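Local coordinates for DNA protection during starvation protein (Brevibacillus brevis, PDB 1N1Q), which probably protects DNA during starvation by oxidising Fe(2+) with hydrogen peroxide and storing the iron as a ferric mineral inside a hollow dodecameric shell, at residues D106-L111 against G136-V141; L12-V17 against S70-L75; Y24-N29 against A82-A87; V113-A118 against M129-E134. All blocks are in the same frame, centred on the assembly; numbering follows the deposited sequence.

Interaction 1. Residues D106-L111 against G136-V141; sequences DLVGEL and GLEKHV
Leu137 of helix 124-148 brings its CD1 methyl against Leu107 and Leu111, which lie one turn apart on helix 93-120. This methyl is 3.7 Å from Leu107 CB and 3.9 Å from Leu111 CD1, so a single branch serves both partners. CG of Leu137 stands anti to the carbonyl carbon (chi1 -64°) and CD1 lies extended beyond it (chi2 -175°), which carries that branch toward helix 93-120. The side chains of Leu137 and Leu111 cross at about a right angle. Val108 packs nearer the backbone: its CG2 lies 4.0 Å from Leu137 CB, the two side chains passing in opposite directions. Within these two segments the nearest CA atoms are Val108 CA and Leu137 CA, 7.0 Å apart.

Glu138 takes part through its carbon chain and one oxygen, not by a polar bond. Extended beyond CG, it runs across Val108, with CG 3.9 Å from Val108 CG2 and OE2 3.8 Å from Val108 CG1. The carboxylate also comes close to that of Glu134 on the same helix.

The axes of the two short segments approach to 9.9 Å and run nearly antiparallel, at 155°, as neighbouring helices do in the four-helix bundle of the ferritin-like fold. Leu107 continues the core onto Trp20 and Leu23 of helix 4-33.

The hold is therefore one of hydrophobic burial and shape, with the exposed Glu138 carboxylate at its edge; its nearness to Glu134 would probably be less favourable were Glu134 not also paired with Arg115.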
loop_
_atom_site.group_PDB
_atom_site.type_symbol
_atom_site.label_atom_id
_atom_site.label_comp_id
_atom_site.label_asym_id
_atom_site.label_seq_id
_atom_site.Cartn_x
_atom_site.Cartn_y
_atom_site.Cartn_z
ATOM N N ASP A 106 11.508 -29.643 23.211
ATOM C CA ASP A 106 12.902 -29.238 23.307
ATOM C C ASP A 106 12.969 -27.762 23.729
ATOM O O ASP A 106 13.724 -27.397 24.634
ATOM C CB ASP A 106 13.590 -29.450 21.958
ATOM C CG ASP A 106 15.104 -29.349 22.049
ATOM O OD1 ASP A 106 15.652 -29.715 23.105
ATOM O OD2 ASP A 106 15.728 -28.933 21.054
ATOM N N LEU A 107 12.161 -26.922 23.089
ATOM C CA LEU A 107 12.127 -25.502 23.414
ATOM C C LEU A 107 11.710 -25.239 24.856
ATOM O O LEU A 107 12.236 -24.336 25.505
ATOM C CB LEU A 107 11.183 -24.751 22.470
ATOM C CG LEU A 107 11.560 -24.738 20.986
ATOM C CD1 LEU A 107 10.643 -23.774 20.250
ATOM C CD2 LEU A 107 13.020 -24.319 20.817
ATOM N N VAL A 108 10.758 -26.014 25.364
ATOM C CA VAL A 108 10.317 -25.832 26.749
ATOM C C VAL A 108 11.514 -26.023 27.677
ATOM O O VAL A 108 11.711 -25.256 28.619
ATOM C CB VAL A 108 9.205 -26.839 27.132
ATOM C CG1 VAL A 108 9.060 -26.921 28.657
ATOM C CG2 VAL A 108 7.879 -26.393 26.526
ATOM N N GLY A 109 12.315 -27.044 27.392
ATOM C CA GLY A 109 13.492 -27.305 28.200
ATOM C C GLY A 109 14.491 -26.166 28.102
ATOM O O GLY A 109 15.059 -25.742 29.111
ATOM N N GLU A 110 14.711 -25.666 26.890
ATOM C CA GLU A 110 15.649 -24.569 26.689
ATOM C C GLU A 110 15.127 -23.289 27.325
ATOM O O GLU A 110 15.901 -22.495 27.865
ATOM C CB GLU A 110 15.904 -24.340 25.193
ATOM C CG GLU A 110 16.574 -25.517 24.492
ATOM C CD GLU A 110 16.993 -25.202 23.065
ATOM O OE1 GLU A 110 16.602 -24.139 22.536
ATOM O OE2 GLU A 110 17.708 -26.027 22.462
ATOM N N LEU A 111 13.814 -23.086 27.267
ATOM C CA LEU A 111 13.223 -21.885 27.846
ATOM C C LEU A 111 13.402 -21.873 29.362
ATOM O O LEU A 111 13.641 -20.824 29.959
ATOM C CB LEU A 111 11.743 -21.785 27.462
ATOM C CG LEU A 111 11.504 -21.334 26.005
ATOM C CD1 LEU A 111 10.035 -21.515 25.636
ATOM C CD2 LEU A 111 11.937 -19.875 25.841
ATOM N N GLY A 136 2.666 -21.153 26.453
ATOM C CA GLY A 136 1.924 -21.399 25.231
ATOM C C GLY A 136 2.308 -22.716 24.582
ATOM O O GLY A 136 1.442 -23.440 24.072
ATOM N N LEU A 137 3.603 -23.029 24.592
ATOM C CA LEU A 137 4.082 -24.275 23.999
ATOM C C LEU A 137 3.566 -25.484 24.768
ATOM O O LEU A 137 3.177 -26.493 24.169
ATOM C CB LEU A 137 5.613 -24.306 23.973
ATOM C CG LEU A 137 6.304 -23.242 23.108
ATOM C CD1 LEU A 137 7.799 -23.493 23.090
ATOM C CD2 LEU A 137 5.739 -23.282 21.697
ATOM N N GLU A 138 3.568 -25.386 26.093
ATOM C CA GLU A 138 3.091 -26.488 26.916
ATOM C C GLU A 138 1.627 -26.793 26.602
ATOM O O GLU A 138 1.216 -27.944 26.593
ATOM C CB GLU A 138 3.287 -26.161 28.402
ATOM C CG GLU A 138 4.761 -26.151 28.820
ATOM C CD GLU A 138 4.972 -25.797 30.280
ATOM O OE1 GLU A 138 3.980 -25.556 30.993
ATOM O OE2 GLU A 138 6.139 -25.761 30.725
ATOM N N LYS A 139 0.844 -25.762 26.323
ATOM C CA LYS A 139 -0.559 -25.957 25.999
ATOM C C LYS A 139 -0.677 -26.615 24.627
ATOM O O LYS A 139 -1.460 -27.546 24.446
ATOM C CB LYS A 139 -1.303 -24.620 26.014
ATOM C CG LYS A 139 -2.784 -24.748 25.701
ATOM C CD LYS A 139 -3.496 -23.415 25.870
ATOM C CE LYS A 139 -4.968 -23.533 25.461
ATOM N NZ LYS A 139 -5.701 -22.251 25.666
ATOM N N HIS A 140 0.111 -26.135 23.665
ATOM C CA HIS A 140 0.104 -26.718 22.326
ATOM C C HIS A 140 0.521 -28.176 22.397
ATOM O O HIS A 140 -0.032 -29.022 21.690
ATOM C CB HIS A 140 1.070 -25.981 21.390
ATOM C CG HIS A 140 0.545 -24.679 20.873
ATOM N ND1 HIS A 140 -0.702 -24.554 20.296
ATOM C CD2 HIS A 140 1.116 -23.451 20.804
ATOM C CE1 HIS A 140 -0.875 -23.306 19.892
ATOM N NE2 HIS A 140 0.215 -22.618 20.188
ATOM N N VAL A 141 1.503 -28.472 23.246
ATOM C CA VAL A 141 1.988 -29.847 23.384
ATOM C C VAL A 141 0.884 -30.797 23.833
ATOM O O VAL A 141 0.766 -31.903 23.314
ATOM C CB VAL A 141 3.197 -29.924 24.362
ATOM C CG1 VAL A 141 3.503 -31.375 24.722
ATOM C CG2 VAL A 141 4.426 -29.298 23.703
#

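Interaction 2. Residues L12-V17 against S70-L75; sequences LLNRQV and SPIATL
The carboxamide of Asn14 has the backbone amide and CG1 of Ile72 above one and the same face, while Ser70 O lies beyond its NH2 end, only 18° out of the amide plane. Ile72 N gives its hydrogen to Asn14 OD1 at 2.8 Å, coming from 61° above the plane; Asn14 ND2 donates to Ser70 O at 2.9 Å. Between these bonds Pro71 CA sits 3.1 Å from Asn14 OD1, a tight approach. Ile72 CG1 is 3.9 Å from Asn14 CG, and its extended end carries CD1 to 3.5 Å from Asn14 CB. One turn on, Val17 CG1 touches Ile72 O at 3.4 Å.

Residues 70-75 lead from helix 39-66 into the short helix 75-81, the extra helix that Dps proteins insert midway through the four-helix bundle; Thr74 caps its start. Pro71 and Ala73 pack on Trp32 of a second subunit.

An alanine at Asn14 would probably leave Ile72 N and Ser70 O without these mates and set the loop freer to shift from helix 4-33. One side chain thus acts as donor and acceptor at once, satisfying a backbone carbonyl and a backbone amide of an irregular segment through a two-point grip.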
loop_
_atom_site.group_PDB
_atom_site.type_symbol
_atom_site.label_atom_id
_atom_site.label_comp_id
_atom_site.label_asym_id
_atom_site.label_seq_id
_atom_site.Cartn_x
_atom_site.Cartn_y
_atom_site.Cartn_z
ATOM N N LEU A 12 21.268 -16.060 24.941
ATOM C CA LEU A 12 20.221 -17.057 25.097
ATOM C C LEU A 12 18.957 -16.620 24.372
ATOM O O LEU A 12 18.220 -17.446 23.832
ATOM C CB LEU A 12 19.933 -17.287 26.581
ATOM C CG LEU A 12 21.092 -18.000 27.286
ATOM C CD1 LEU A 12 20.827 -18.070 28.777
ATOM C CD2 LEU A 12 21.252 -19.399 26.700
ATOM N N LEU A 13 18.709 -15.315 24.364
ATOM C CA LEU A 13 17.553 -14.767 23.670
ATOM C C LEU A 13 17.716 -15.014 22.166
ATOM O O LEU A 13 16.791 -15.474 21.503
ATOM C CB LEU A 13 17.448 -13.262 23.953
ATOM C CG LEU A 13 16.201 -12.693 24.658
ATOM C CD1 LEU A 13 15.524 -13.748 25.509
ATOM C CD2 LEU A 13 16.617 -11.496 25.497
ATOM N N ASN A 14 18.896 -14.710 21.640
ATOM C CA ASN A 14 19.166 -14.895 20.214
ATOM C C ASN A 14 19.084 -16.354 19.786
ATOM O O ASN A 14 18.815 -16.656 18.625
ATOM C CB ASN A 14 20.535 -14.311 19.836
ATOM C CG ASN A 14 20.456 -12.831 19.487
ATOM O OD1 ASN A 14 19.473 -12.385 18.900
ATOM N ND2 ASN A 14 21.498 -12.071 19.820
ATOM N N ARG A 15 19.318 -17.258 20.729
ATOM C CA ARG A 15 19.243 -18.687 20.453
ATOM C C ARG A 15 17.796 -19.007 20.083
ATOM O O ARG A 15 17.528 -19.809 19.193
ATOM C CB ARG A 15 19.642 -19.469 21.696
ATOM C CG ARG A 15 20.344 -20.780 21.418
ATOM C CD ARG A 15 19.379 -21.913 21.136
ATOM N NE ARG A 15 19.949 -23.178 21.592
ATOM C CZ ARG A 15 20.270 -23.428 22.860
ATOM N NH1 ARG A 15 20.073 -22.501 23.793
ATOM N NH2 ARG A 15 20.803 -24.596 23.197
ATOM N N GLN A 16 16.860 -18.367 20.778
ATOM C CA GLN A 16 15.449 -18.587 20.511
ATOM C C GLN A 16 15.002 -17.828 19.268
ATOM O O GLN A 16 14.072 -18.238 18.577
ATOM C CB GLN A 16 14.614 -18.195 21.729
ATOM C CG GLN A 16 14.927 -19.036 22.956
ATOM C CD GLN A 16 15.014 -20.523 22.636
ATOM O OE1 GLN A 16 14.130 -21.081 21.985
ATOM N NE2 GLN A 16 16.086 -21.169 23.091
ATOM N N VAL A 17 15.662 -16.709 18.990
ATOM C CA VAL A 17 15.353 -15.941 17.791
ATOM C C VAL A 17 15.690 -16.868 16.630
ATOM O O VAL A 17 14.911 -17.009 15.694
ATOM C CB VAL A 17 16.226 -14.660 17.676
ATOM C CG1 VAL A 17 16.117 -14.084 16.265
ATOM C CG2 VAL A 17 15.767 -13.614 18.691
ATOM N N SER A 70 22.365 -7.196 19.966
ATOM C CA SER A 70 22.010 -7.160 18.556
ATOM C C SER A 70 21.384 -8.506 18.238
ATOM O O SER A 70 21.973 -9.550 18.508
ATOM C CB SER A 70 23.241 -6.931 17.679
ATOM O OG SER A 70 23.570 -5.552 17.612
ATOM N N PRO A 71 20.169 -8.495 17.669
ATOM C CA PRO A 71 19.452 -9.723 17.319
ATOM C C PRO A 71 19.976 -10.488 16.122
ATOM O O PRO A 71 20.483 -9.903 15.166
ATOM C CB PRO A 71 18.035 -9.232 17.073
ATOM C CG PRO A 71 18.294 -7.902 16.399
ATOM C CD PRO A 71 19.379 -7.305 17.289
ATOM N N ILE A 72 19.846 -11.806 16.171
ATOM C CA ILE A 72 20.268 -12.603 15.041
ATOM C C ILE A 72 19.272 -12.240 13.955
ATOM O O ILE A 72 18.050 -12.304 14.154
ATOM C CB ILE A 72 20.293 -14.084 15.430
ATOM C CG1 ILE A 72 21.668 -14.335 16.086
ATOM C CG2 ILE A 72 19.978 -15.004 14.220
ATOM C CD1 ILE A 72 21.793 -15.659 16.806
ATOM N N ALA A 73 19.809 -11.820 12.812
ATOM C CA ALA A 73 18.963 -11.373 11.725
ATOM C C ALA A 73 19.397 -11.755 10.316
ATOM O O ALA A 73 19.388 -10.928 9.408
ATOM C CB ALA A 73 18.787 -9.853 11.824
ATOM N N THR A 74 19.782 -13.013 10.149
ATOM C CA THR A 74 20.167 -13.559 8.853
ATOM C C THR A 74 19.805 -15.027 8.951
ATOM O O THR A 74 19.719 -15.569 10.058
ATOM C CB THR A 74 21.684 -13.449 8.558
ATOM O OG1 THR A 74 22.414 -14.222 9.517
ATOM C CG2 THR A 74 22.140 -11.991 8.589
ATOM N N LEU A 75 19.570 -15.666 7.811
ATOM C CA LEU A 75 19.228 -17.078 7.812
ATOM C C LEU A 75 20.463 -17.890 8.160
ATOM O O LEU A 75 20.371 -18.920 8.829
ATOM C CB LEU A 75 18.698 -17.510 6.442
ATOM C CG LEU A 75 17.492 -16.759 5.877
ATOM C CD1 LEU A 75 16.926 -17.557 4.709
ATOM C CD2 LEU A 75 16.428 -16.573 6.954
#

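Interaction 3. Residues Y24-N29 against A82-A87; sequences YVKLHN and ASIKEA
The extended loop that joins the short helix 75-81 to helix 93-120 is tied to helix 4-33 by Lys26, whose ammonium reaches the backbone of Lys85. NZ donates to Lys85 O at 2.7 Å, tilted 32° from the carbonyl plane. CG of Lys26 is anti to the backbone N (chi1 -167°) and the chain beyond is extended, running beside the loop so that CE also lies 3.2 Å from Lys85 O. A water accepts from Lys26 NZ at 3.1 Å and donates to Glu86 O at 3.0 Å, giving a second, indirect link to the loop. Ile84 CG2 lies 4.0 Å from Lys26 NZ, which also has a salt bridge to Asp103 of helix 93-120.

In the Dps dodecamer this region belongs to the twofold interface, where the di-iron ferroxidase centres are located. Glu86 turns to the second subunit, its two oxygens accepting from Leu75 N and Ala76 N at the start of helix 75-81 there. Asn29, its side chain about 7 Å from that of the iron ligand His31, lays its amide against Ala87: Ala87 CB is 3.5 Å from Asn29 ND2 and 3.6 Å from Asn29 CG. The polar atoms of this amide are taken up by other groups, OD1 by Asn33 and ND2 by Ala73 O of the second subunit.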
loop_
_atom_site.group_PDB
_atom_site.type_symbol
_atom_site.label_atom_id
_atom_site.label_comp_id
_atom_site.label_asym_id
_atom_site.label_seq_id
_atom_site.Cartn_x
_atom_site.Cartn_y
_atom_site.Cartn_z
ATOM N N TYR A 24 9.611 -20.760 11.729
ATOM C CA TYR A 24 8.693 -20.020 10.869
ATOM C C TYR A 24 8.631 -20.720 9.515
ATOM O O TYR A 24 7.559 -20.888 8.933
ATOM C CB TYR A 24 9.170 -18.577 10.687
ATOM C CG TYR A 24 8.301 -17.761 9.748
ATOM C CD1 TYR A 24 7.045 -17.291 10.148
ATOM C CD2 TYR A 24 8.737 -17.460 8.461
ATOM C CE1 TYR A 24 6.249 -16.538 9.282
ATOM C CE2 TYR A 24 7.949 -16.712 7.590
ATOM C CZ TYR A 24 6.711 -16.252 8.006
ATOM O OH TYR A 24 5.945 -15.496 7.146
ATOM N N VAL A 25 9.789 -21.137 9.016
ATOM C CA VAL A 25 9.836 -21.816 7.726
ATOM C C VAL A 25 9.456 -23.291 7.827
ATOM O O VAL A 25 8.846 -23.846 6.916
ATOM C CB VAL A 25 11.232 -21.668 7.079
ATOM C CG1 VAL A 25 11.405 -22.665 5.921
ATOM C CG2 VAL A 25 11.399 -20.257 6.556
ATOM N N LYS A 26 9.788 -23.920 8.948
ATOM C CA LYS A 26 9.466 -25.330 9.141
ATOM C C LYS A 26 7.952 -25.523 9.207
ATOM O O LYS A 26 7.403 -26.462 8.625
ATOM C CB LYS A 26 10.122 -25.849 10.424
ATOM C CG LYS A 26 10.121 -27.376 10.563
ATOM C CD LYS A 26 10.911 -27.810 11.805
ATOM C CE LYS A 26 11.075 -29.324 11.888
ATOM N NZ LYS A 26 11.930 -29.707 13.054
ATOM N N LEU A 27 7.281 -24.622 9.914
ATOM C CA LEU A 27 5.834 -24.682 10.049
ATOM C C LEU A 27 5.155 -24.403 8.705
ATOM O O LEU A 27 4.083 -24.940 8.413
ATOM C CB LEU A 27 5.378 -23.695 11.118
ATOM C CG LEU A 27 5.841 -24.129 12.517
ATOM C CD1 LEU A 27 5.687 -22.989 13.506
ATOM C CD2 LEU A 27 5.030 -25.354 12.965
ATOM N N HIS A 28 5.787 -23.566 7.888
ATOM C CA HIS A 28 5.274 -23.267 6.550
ATOM C C HIS A 28 5.413 -24.551 5.744
ATOM O O HIS A 28 4.534 -24.912 4.968
ATOM C CB HIS A 28 6.099 -22.154 5.884
ATOM C CG HIS A 28 5.530 -20.782 6.079
ATOM N ND1 HIS A 28 4.513 -20.279 5.297
ATOM C CD2 HIS A 28 5.833 -19.808 6.971
ATOM C CE1 HIS A 28 4.217 -19.054 5.694
ATOM N NE2 HIS A 28 5.004 -18.744 6.708
ATOM N N ASN A 29 6.529 -25.242 5.951
ATOM C CA ASN A 29 6.799 -26.497 5.249
ATOM C C ASN A 29 5.663 -27.480 5.496
ATOM O O ASN A 29 5.119 -28.062 4.565
ATOM C CB ASN A 29 8.122 -27.102 5.730
ATOM C CG ASN A 29 8.532 -28.327 4.931
ATOM O OD1 ASN A 29 7.789 -29.304 4.846
ATOM N ND2 ASN A 29 9.726 -28.281 4.343
ATOM N N ALA A 82 20.517 -22.114 15.808
ATOM C CA ALA A 82 19.317 -22.873 16.162
ATOM C C ALA A 82 19.596 -24.314 16.578
ATOM O O ALA A 82 20.488 -24.971 16.035
ATOM C CB ALA A 82 18.332 -22.865 14.996
ATOM N N SER A 83 18.822 -24.800 17.546
ATOM C CA SER A 83 18.945 -26.172 18.016
ATOM C C SER A 83 17.865 -26.977 17.303
ATOM O O SER A 83 17.863 -28.208 17.320
ATOM C CB SER A 83 18.749 -26.254 19.535
ATOM O OG SER A 83 17.519 -25.689 19.929
ATOM N N ILE A 84 16.946 -26.259 16.663
ATOM C CA ILE A 84 15.859 -26.882 15.919
ATOM C C ILE A 84 16.315 -27.280 14.500
ATOM O O ILE A 84 16.946 -26.483 13.809
ATOM C CB ILE A 84 14.649 -25.917 15.823
ATOM C CG1 ILE A 84 14.210 -25.511 17.236
ATOM C CG2 ILE A 84 13.530 -26.568 15.018
ATOM C CD1 ILE A 84 12.753 -25.693 17.534
ATOM N N LYS A 85 16.014 -28.513 14.076
ATOM C CA LYS A 85 16.380 -29.009 12.737
ATOM C C LYS A 85 15.280 -28.667 11.726
ATOM O O LYS A 85 14.120 -28.513 12.099
ATOM C CB LYS A 85 16.583 -30.536 12.744
ATOM C CG LYS A 85 17.621 -31.060 13.723
ATOM C CD LYS A 85 19.012 -30.516 13.455
ATOM C CE LYS A 85 20.049 -31.317 14.237
ATOM N NZ LYS A 85 21.390 -30.663 14.260
ATOM N N GLU A 86 15.651 -28.565 10.451
ATOM C CA GLU A 86 14.698 -28.237 9.394
ATOM C C GLU A 86 13.954 -29.497 8.985
ATOM O O GLU A 86 14.399 -30.608 9.276
ATOM C CB GLU A 86 15.439 -27.622 8.202
ATOM C CG GLU A 86 16.268 -26.405 8.605
ATOM C CD GLU A 86 16.391 -25.382 7.499
ATOM O OE1 GLU A 86 17.322 -25.488 6.675
ATOM O OE2 GLU A 86 15.538 -24.472 7.452
ATOM N N ALA A 87 12.809 -29.327 8.336
ATOM C CA ALA A 87 12.015 -30.468 7.905
ATOM C C ALA A 87 12.798 -31.305 6.899
ATOM O O ALA A 87 13.707 -30.811 6.238
ATOM C CB ALA A 87 10.708 -29.986 7.281
HETATM O O HOH W 1 13.101 -32.189 11.524
#

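Interaction 4. Residues V113-A118 against M129-E134; sequences VARDVA and MLDAIE
Glu134 OE1 takes a hydrogen from Arg115 NH1 at 2.8 Å, using its syn lone pair, in a salt bridge between the last two long helices; the bond is short but clearly bent. The oxygen lies near the guanidinium edge, 25° out of its plane. A water bridges the two groups, accepting from Arg115 NH1 at 3.3 Å and donating to Glu134 OE2 at 3.2 Å. Asp131 comes from another direction: its OD1 sits over the centre of one guanidinium face, 3.9 Å from Arg115 NE, a long salt bridge of charges alone, the planar groups 28° apart. The Arg115 chain bends at chi3 (40°), which swings NE out of the line of the methylenes.

Nearer the backbone, Arg115 CG lies 3.6 Å from Leu130 CB, and Ala114 CB packs 3.7 Å from Leu130 CD1. The contact belongs to the antiparallel hairpin of helices 93-120 and 124-148, close to its connecting turn.

An alanine in place of Arg115 would probably leave the carboxylates of Glu134 and Asp131 without this counter-charge and open a gap beside Leu130 CB. One cation so shared between two acids, a turn apart on one helix, is likely to offset their mutual repulsion while its CG packs on the leucine.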
loop_
_atom_site.group_PDB
_atom_site.type_symbol
_atom_site.label_atom_id
_atom_site.label_comp_id
_atom_site.label_asym_id
_atom_site.label_seq_id
_atom_site.Cartn_x
_atom_site.Cartn_y
_atom_site.Cartn_z
ATOM N N VAL A 113 15.886 -23.211 31.030
ATOM C CA VAL A 113 17.286 -22.881 31.277
ATOM C C VAL A 113 17.553 -21.388 31.074
ATOM O O VAL A 113 18.204 -20.750 31.900
ATOM C CB VAL A 113 18.222 -23.689 30.339
ATOM C CG1 VAL A 113 19.638 -23.107 30.370
ATOM C CG2 VAL A 113 18.253 -25.150 30.769
ATOM N N ALA A 114 17.043 -20.837 29.975
ATOM C CA ALA A 114 17.231 -19.423 29.670
ATOM C C ALA A 114 16.612 -18.521 30.735
ATOM O O ALA A 114 17.191 -17.498 31.110
ATOM C CB ALA A 114 16.637 -19.105 28.300
ATOM N N ARG A 115 15.429 -18.891 31.209
ATOM C CA ARG A 115 14.756 -18.103 32.234
ATOM C C ARG A 115 15.608 -18.071 33.497
ATOM O O ARG A 115 15.771 -17.022 34.119
ATOM C CB ARG A 115 13.386 -18.697 32.545
ATOM C CG ARG A 115 12.351 -18.507 31.438
ATOM C CD ARG A 115 11.133 -19.366 31.730
ATOM N NE ARG A 115 10.828 -19.324 33.154
ATOM C CZ ARG A 115 10.497 -20.381 33.888
ATOM N NH1 ARG A 115 10.408 -21.584 33.338
ATOM N NH2 ARG A 115 10.306 -20.240 35.194
ATOM N N ASP A 116 16.159 -19.225 33.865
ATOM C CA ASP A 116 16.989 -19.304 35.058
ATOM C C ASP A 116 18.201 -18.392 34.935
ATOM O O ASP A 116 18.601 -17.732 35.890
ATOM C CB ASP A 116 17.451 -20.733 35.311
ATOM C CG ASP A 116 18.444 -20.821 36.459
ATOM O OD1 ASP A 116 19.655 -20.929 36.189
ATOM O OD2 ASP A 116 18.012 -20.762 37.625
ATOM N N VAL A 117 18.784 -18.351 33.748
ATOM C CA VAL A 117 19.936 -17.499 33.512
ATOM C C VAL A 117 19.531 -16.028 33.550
ATOM O O VAL A 117 20.266 -15.194 34.090
ATOM C CB VAL A 117 20.587 -17.815 32.153
ATOM C CG1 VAL A 117 21.607 -16.746 31.804
ATOM C CG2 VAL A 117 21.261 -19.169 32.206
ATOM N N ALA A 118 18.364 -15.717 32.992
ATOM C CA ALA A 118 17.871 -14.349 33.003
ATOM C C ALA A 118 17.599 -13.935 34.440
ATOM O O ALA A 118 17.967 -12.834 34.851
ATOM C CB ALA A 118 16.593 -14.229 32.158
ATOM N N MET A 129 9.002 -12.834 29.561
ATOM C CA MET A 129 8.651 -13.002 28.153
ATOM C C MET A 129 8.876 -14.453 27.736
ATOM O O MET A 129 8.073 -15.045 27.013
ATOM C CB MET A 129 9.505 -12.090 27.264
ATOM C CG MET A 129 10.446 -12.852 26.360
ATOM S SD MET A 129 11.089 -11.837 25.049
ATOM C CE MET A 129 9.679 -11.620 24.076
ATOM N N LEU A 130 9.995 -15.017 28.174
ATOM C CA LEU A 130 10.317 -16.399 27.836
ATOM C C LEU A 130 9.272 -17.331 28.443
ATOM O O LEU A 130 8.893 -18.332 27.837
ATOM C CB LEU A 130 11.704 -16.771 28.365
ATOM C CG LEU A 130 12.875 -15.982 27.764
ATOM C CD1 LEU A 130 14.170 -16.379 28.457
ATOM C CD2 LEU A 130 12.959 -16.248 26.267
ATOM N N ASP A 131 8.813 -16.989 29.644
ATOM C CA ASP A 131 7.813 -17.786 30.346
ATOM C C ASP A 131 6.501 -17.813 29.553
ATOM O O ASP A 131 5.867 -18.864 29.428
ATOM C CB ASP A 131 7.593 -17.205 31.748
ATOM C CG ASP A 131 6.861 -18.162 32.690
ATOM O OD1 ASP A 131 6.979 -19.391 32.519
ATOM O OD2 ASP A 131 6.193 -17.667 33.619
ATOM N N ALA A 132 6.106 -16.663 29.009
ATOM C CA ALA A 132 4.881 -16.582 28.217
ATOM C C ALA A 132 4.955 -17.500 26.993
ATOM O O ALA A 132 3.972 -18.149 26.645
ATOM C CB ALA A 132 4.615 -15.131 27.785
ATOM N N ILE A 133 6.112 -17.558 26.340
ATOM C CA ILE A 133 6.268 -18.438 25.176
ATOM C C ILE A 133 6.174 -19.886 25.664
ATOM O O ILE A 133 5.487 -20.719 25.067
ATOM C CB ILE A 133 7.648 -18.272 24.466
ATOM C CG1 ILE A 133 7.685 -16.986 23.629
ATOM C CG2 ILE A 133 7.908 -19.471 23.541
ATOM C CD1 ILE A 133 7.379 -15.755 24.379
ATOM N N GLU A 134 6.860 -20.177 26.765
ATOM C CA GLU A 134 6.868 -21.520 27.337
ATOM C C GLU A 134 5.469 -22.033 27.678
ATOM O O GLU A 134 5.110 -23.162 27.338
ATOM C CB GLU A 134 7.728 -21.554 28.607
ATOM C CG GLU A 134 7.993 -22.967 29.130
ATOM C CD GLU A 134 8.617 -22.977 30.521
ATOM O OE1 GLU A 134 9.557 -22.193 30.767
ATOM O OE2 GLU A 134 8.171 -23.780 31.367
HETATM O O HOH W 2 8.667 -24.128 34.462
#

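From the N terminus, helix 4-33 supplies the first partner of two contacts. Interaction 2 closes a loop from 12-17 to 70-75, spanning helix 39-66, and interaction 3 closes one from 24-29 to 82-87; their segments alternate, so the loops cross, and together they bind both flanks of helix 75-81 to helix 4-33 beside the second subunit. Interactions 1 and 4 open only after both have closed. Both join helices 93-120 and 124-148, and the short loop of interaction 4 lies within that of interaction 1. Among other contacts, Glu110 bonds Gln16 and Ser83, and Leu12 and Leu13 pack on Val117 and Leu130, joining these helices to the earlier segments. Interactions 3 and 4 do not touch.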